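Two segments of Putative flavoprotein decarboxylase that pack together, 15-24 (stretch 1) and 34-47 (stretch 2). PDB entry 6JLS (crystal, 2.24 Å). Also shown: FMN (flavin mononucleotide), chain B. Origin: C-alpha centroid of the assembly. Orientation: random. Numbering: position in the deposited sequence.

Stretch 1 15-24: GQLTLTMCLS
Stretch 2 34-47: HMAAWLSSAGVGRL

Stretch 1 opens with a loop, Gln16 at phi/psi -105/17°, turns extended at Leu17 (-99/143°), and forms a strand from Thr18 to Leu23 (phi -103 to -120°, psi 115 to 138°). Stretch 2 ends a helix at Ser40 (phi near -63°, psi near -44°), breaks helical phi/psi at Ser41 (-71/43°), and returns extended as a strand at Arg46 and Leu47. Helix and strand 18-23 run almost antiparallel, at 170°, their axes 10.7 Å apart; the two strands run parallel, with Thr18 opposite Arg46 (CA-CA 4.4 Å) and Leu19 opposite Leu47 (CA-CA 5.1 Å).

Backbone hydrogen bonds fix this register. Arg46 N donates to Leu17 O (3.0 Å, 171°) and Leu19 N to Arg46 O (2.9 Å, 163°), so Arg46 is held through both its amide and its carbonyl. Gly45 N adds a weak bond to Leu17 O (3.1 Å, 129°). Glycine suits position 45: an ideal CB would lie 2.7 Å from Gly15 O, a clash.

Thr18 and Arg46 share one sheet face, where Thr18 OG1 (chi1 m) lies 3.5 Å from Arg46 CB while the end of the arginine leads away and remains exposed. Leu19 and Leu47 share the other face, which the helix covers. Leu19 (chi1 t, chi2 138°) brings CD2 to 3.8 Å from Leu47 CD1 (Leu47 t, p) and 3.9 Å from Leu39 CD1 (Leu39 m, t).

Met21 (t, t, chi3 24°) loses 87 Å² to stretch 2, the most of any residue here. Its long unbranched chain carries CE to 3.7 Å from Ala36 CB, 3.8 Å from Leu47 CD1 and 4.0 Å from Leu39 CD1; alanine's short side chain accommodates this methyl. Met35 (m, t, m) places CE 3.9 Å from both Met21 SD and Leu23 CD2 (Leu23 m, t). These buried apolar contacts contribute to the 575 Å² covered between the stretches.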

# COMPACT_ATOMS: atom_id res chain seq x y z
N GLY A 15 0.26 28.39 37.47
CA GLY A 15 0.01 27.38 38.49
C GLY A 15 -1.27 26.58 38.28
O GLY A 15 -1.27 25.35 38.19
N GLN A 16 -2.38 27.31 38.23
CA GLN A 16 -3.71 26.72 38.11
C GLN A 16 -4.27 26.88 36.70
O GLN A 16 -5.48 26.70 36.49
CB GLN A 16 -4.65 27.35 39.13
CG GLN A 16 -4.46 26.80 40.53
CD GLN A 16 -5.17 25.48 40.71
OE1 GLN A 16 -6.39 25.40 40.60
NE2 GLN A 16 -4.40 24.42 40.96
N LEU A 17 -3.42 27.19 35.73
CA LEU A 17 -3.86 27.56 34.39
C LEU A 17 -3.76 26.38 33.43
O LEU A 17 -2.83 25.57 33.50
CB LEU A 17 -3.03 28.73 33.87
CG LEU A 17 -3.10 30.00 34.71
CD1 LEU A 17 -2.30 31.14 34.08
CD2 LEU A 17 -4.56 30.40 34.90
N THR A 18 -4.73 26.29 32.52
CA THR A 18 -4.69 25.38 31.38
C THR A 18 -4.47 26.22 30.12
O THR A 18 -5.34 27.01 29.75
CB THR A 18 -5.99 24.59 31.27
OG1 THR A 18 -6.16 23.76 32.42
CG2 THR A 18 -5.99 23.72 30.02
N LEU A 19 -3.33 26.03 29.47
CA LEU A 19 -3.01 26.77 28.26
C LEU A 19 -2.89 25.83 27.07
O LEU A 19 -2.20 24.80 27.13
CB LEU A 19 -1.71 27.56 28.42
CG LEU A 19 -1.37 28.46 27.23
CD1 LEU A 19 -0.86 29.80 27.70
CD2 LEU A 19 -0.36 27.81 26.30
N THR A 20 -3.53 26.20 25.97
CA THR A 20 -3.42 25.45 24.72
C THR A 20 -2.61 26.25 23.72
O THR A 20 -2.95 27.40 23.40
CB THR A 20 -4.80 25.11 24.16
OG1 THR A 20 -5.48 24.23 25.07
CG2 THR A 20 -4.68 24.44 22.80
N MET A 21 -1.54 25.64 23.22
CA MET A 21 -0.62 26.19 22.24
C MET A 21 -0.91 25.59 20.86
O MET A 21 -0.96 24.36 20.72
CB MET A 21 0.81 25.87 22.69
CG MET A 21 1.91 26.13 21.69
SD MET A 21 3.57 25.88 22.43
CE MET A 21 3.21 24.76 23.76
N CYS A 22 -1.12 26.44 19.86
CA CYS A 22 -1.38 25.97 18.50
C CYS A 22 -0.22 26.31 17.58
O CYS A 22 0.33 27.42 17.63
CB CYS A 22 -2.68 26.55 17.93
SG CYS A 22 -4.22 26.09 18.78
N LEU A 23 0.14 25.36 16.71
CA LEU A 23 1.27 25.50 15.81
C LEU A 23 0.81 25.39 14.36
O LEU A 23 0.13 24.43 13.99
CB LEU A 23 2.33 24.44 16.11
CG LEU A 23 2.93 24.45 17.51
CD1 LEU A 23 4.06 23.42 17.59
CD2 LEU A 23 3.45 25.83 17.86
N SER A 24 1.23 26.35 13.55
CA SER A 24 0.87 26.54 12.14
C SER A 24 2.04 26.10 11.24
O SER A 24 3.18 25.95 11.68
CB SER A 24 0.52 28.02 11.91
OG SER A 24 -0.38 28.18 10.85
N HIS A 34 10.65 23.83 22.45
CA HIS A 34 11.33 24.74 23.36
C HIS A 34 10.34 25.60 24.14
O HIS A 34 10.48 25.76 25.35
CB HIS A 34 12.33 25.60 22.58
CG HIS A 34 12.93 26.71 23.38
ND1 HIS A 34 13.47 26.52 24.64
CD2 HIS A 34 13.06 28.03 23.11
CE1 HIS A 34 13.90 27.68 25.10
NE2 HIS A 34 13.67 28.61 24.19
N MET A 35 9.30 26.12 23.46
CA MET A 35 8.28 26.93 24.13
C MET A 35 7.48 26.10 25.13
O MET A 35 7.17 26.56 26.23
CB MET A 35 7.33 27.57 23.10
CG MET A 35 8.00 28.46 22.06
SD MET A 35 6.93 29.17 20.74
CE MET A 35 6.08 27.74 20.06
N ALA A 36 7.13 24.86 24.75
CA ALA A 36 6.39 24.01 25.67
C ALA A 36 7.20 23.72 26.92
O ALA A 36 6.65 23.62 28.02
CB ALA A 36 6.00 22.70 24.97
N ALA A 37 8.52 23.56 26.77
CA ALA A 37 9.37 23.34 27.94
C ALA A 37 9.47 24.60 28.79
O ALA A 37 9.39 24.54 30.02
CB ALA A 37 10.75 22.87 27.49
N TRP A 38 9.63 25.76 28.14
CA TRP A 38 9.59 27.03 28.87
C TRP A 38 8.31 27.16 29.69
O TRP A 38 8.36 27.46 30.88
CB TRP A 38 9.74 28.18 27.88
CG TRP A 38 9.93 29.55 28.47
CD1 TRP A 38 11.10 30.09 28.92
CD2 TRP A 38 8.94 30.57 28.63
NE1 TRP A 38 10.89 31.37 29.37
CE2 TRP A 38 9.57 31.69 29.20
CE3 TRP A 38 7.57 30.64 28.35
CZ2 TRP A 38 8.89 32.86 29.50
CZ3 TRP A 38 6.89 31.81 28.65
CH2 TRP A 38 7.55 32.90 29.22
N LEU A 39 7.15 26.89 29.07
CA LEU A 39 5.89 26.93 29.80
C LEU A 39 5.84 25.87 30.89
O LEU A 39 5.47 26.16 32.04
CB LEU A 39 4.72 26.75 28.84
CG LEU A 39 4.56 27.82 27.78
CD1 LEU A 39 3.49 27.42 26.80
CD2 LEU A 39 4.21 29.14 28.44
N SER A 40 6.21 24.63 30.55
CA SER A 40 6.22 23.56 31.54
C SER A 40 7.18 23.88 32.67
O SER A 40 6.81 23.82 33.85
CB SER A 40 6.59 22.24 30.86
OG SER A 40 6.54 21.16 31.77
N SER A 41 8.42 24.25 32.35
CA SER A 41 9.39 24.70 33.34
C SER A 41 9.02 26.07 33.90
O SER A 41 9.87 26.95 34.04
CB SER A 41 10.79 24.71 32.74
OG SER A 41 11.75 25.08 33.71
N ALA A 42 7.75 26.27 34.19
CA ALA A 42 7.27 27.46 34.88
C ALA A 42 5.95 27.10 35.55
O ALA A 42 5.71 25.93 35.88
CB ALA A 42 7.12 28.63 33.91
N GLY A 43 5.08 28.08 35.73
CA GLY A 43 3.87 27.82 36.49
C GLY A 43 2.78 27.01 35.82
O GLY A 43 1.86 26.55 36.49
N VAL A 44 2.85 26.81 34.50
CA VAL A 44 1.67 26.34 33.78
C VAL A 44 1.29 24.95 34.26
O VAL A 44 2.13 24.04 34.34
CB VAL A 44 1.90 26.39 32.27
CG1 VAL A 44 0.63 26.02 31.53
CG2 VAL A 44 2.37 27.78 31.86
N GLY A 45 0.01 24.79 34.61
CA GLY A 45 -0.51 23.56 35.18
C GLY A 45 -0.83 22.50 34.16
O GLY A 45 -0.33 21.38 34.26
N ARG A 46 -1.68 22.82 33.18
CA ARG A 46 -1.98 21.95 32.06
C ARG A 46 -1.54 22.64 30.78
O ARG A 46 -1.89 23.80 30.55
CB ARG A 46 -3.46 21.62 31.95
CG ARG A 46 -3.95 20.64 32.95
CD ARG A 46 -4.42 19.38 32.28
NE ARG A 46 -4.65 18.35 33.28
CZ ARG A 46 -3.72 17.47 33.66
NH1 ARG A 46 -2.52 17.50 33.11
NH2 ARG A 46 -4.00 16.57 34.59
N LEU A 47 -0.81 21.91 29.95
CA LEU A 47 -0.40 22.40 28.64
C LEU A 47 -0.96 21.46 27.59
O LEU A 47 -0.79 20.24 27.71
CB LEU A 47 1.11 22.48 28.54
CG LEU A 47 1.67 23.02 27.23
CD1 LEU A 47 1.21 24.46 27.02
CD2 LEU A 47 3.18 22.92 27.30
N1 FMN B . 3.36 30.73 5.61
C2 FMN B . 3.22 31.74 6.53
O2 FMN B . 2.16 32.34 6.62
N3 FMN B . 4.28 32.08 7.35
C4 FMN B . 5.49 31.42 7.25
O4 FMN B . 6.43 31.72 7.98
C4A FMN B . 5.63 30.40 6.32
N5 FMN B . 6.83 29.72 6.22
C5A FMN B . 6.98 28.71 5.30
C6 FMN B . 8.20 28.05 5.21
C7 FMN B . 8.37 27.02 4.29
C7M FMN B . 9.71 26.32 4.22
C8 FMN B . 7.31 26.65 3.44
C8M FMN B . 7.49 25.53 2.45
C9 FMN B . 6.08 27.32 3.53
C9A FMN B . 5.92 28.35 4.46
N10 FMN B . 4.71 29.03 4.57
C10 FMN B . 4.56 30.05 5.50
C1' FMN B . 3.55 28.65 3.70
C2' FMN B . 2.58 27.78 4.53
O2' FMN B . 3.18 26.57 4.96
C3' FMN B . 1.31 27.47 3.75
O3' FMN B . 0.57 28.67 3.61
C4' FMN B . 0.50 26.42 4.51
O4' FMN B . -0.60 25.92 3.77
C5' FMN B . 0.00 26.96 5.84
O5' FMN B . -0.82 25.95 6.38
P FMN B . -1.48 26.10 7.83
O1P FMN B . -1.72 27.57 8.12
O2P FMN B . -2.81 25.37 7.83
O3P FMN B . -0.54 25.54 8.87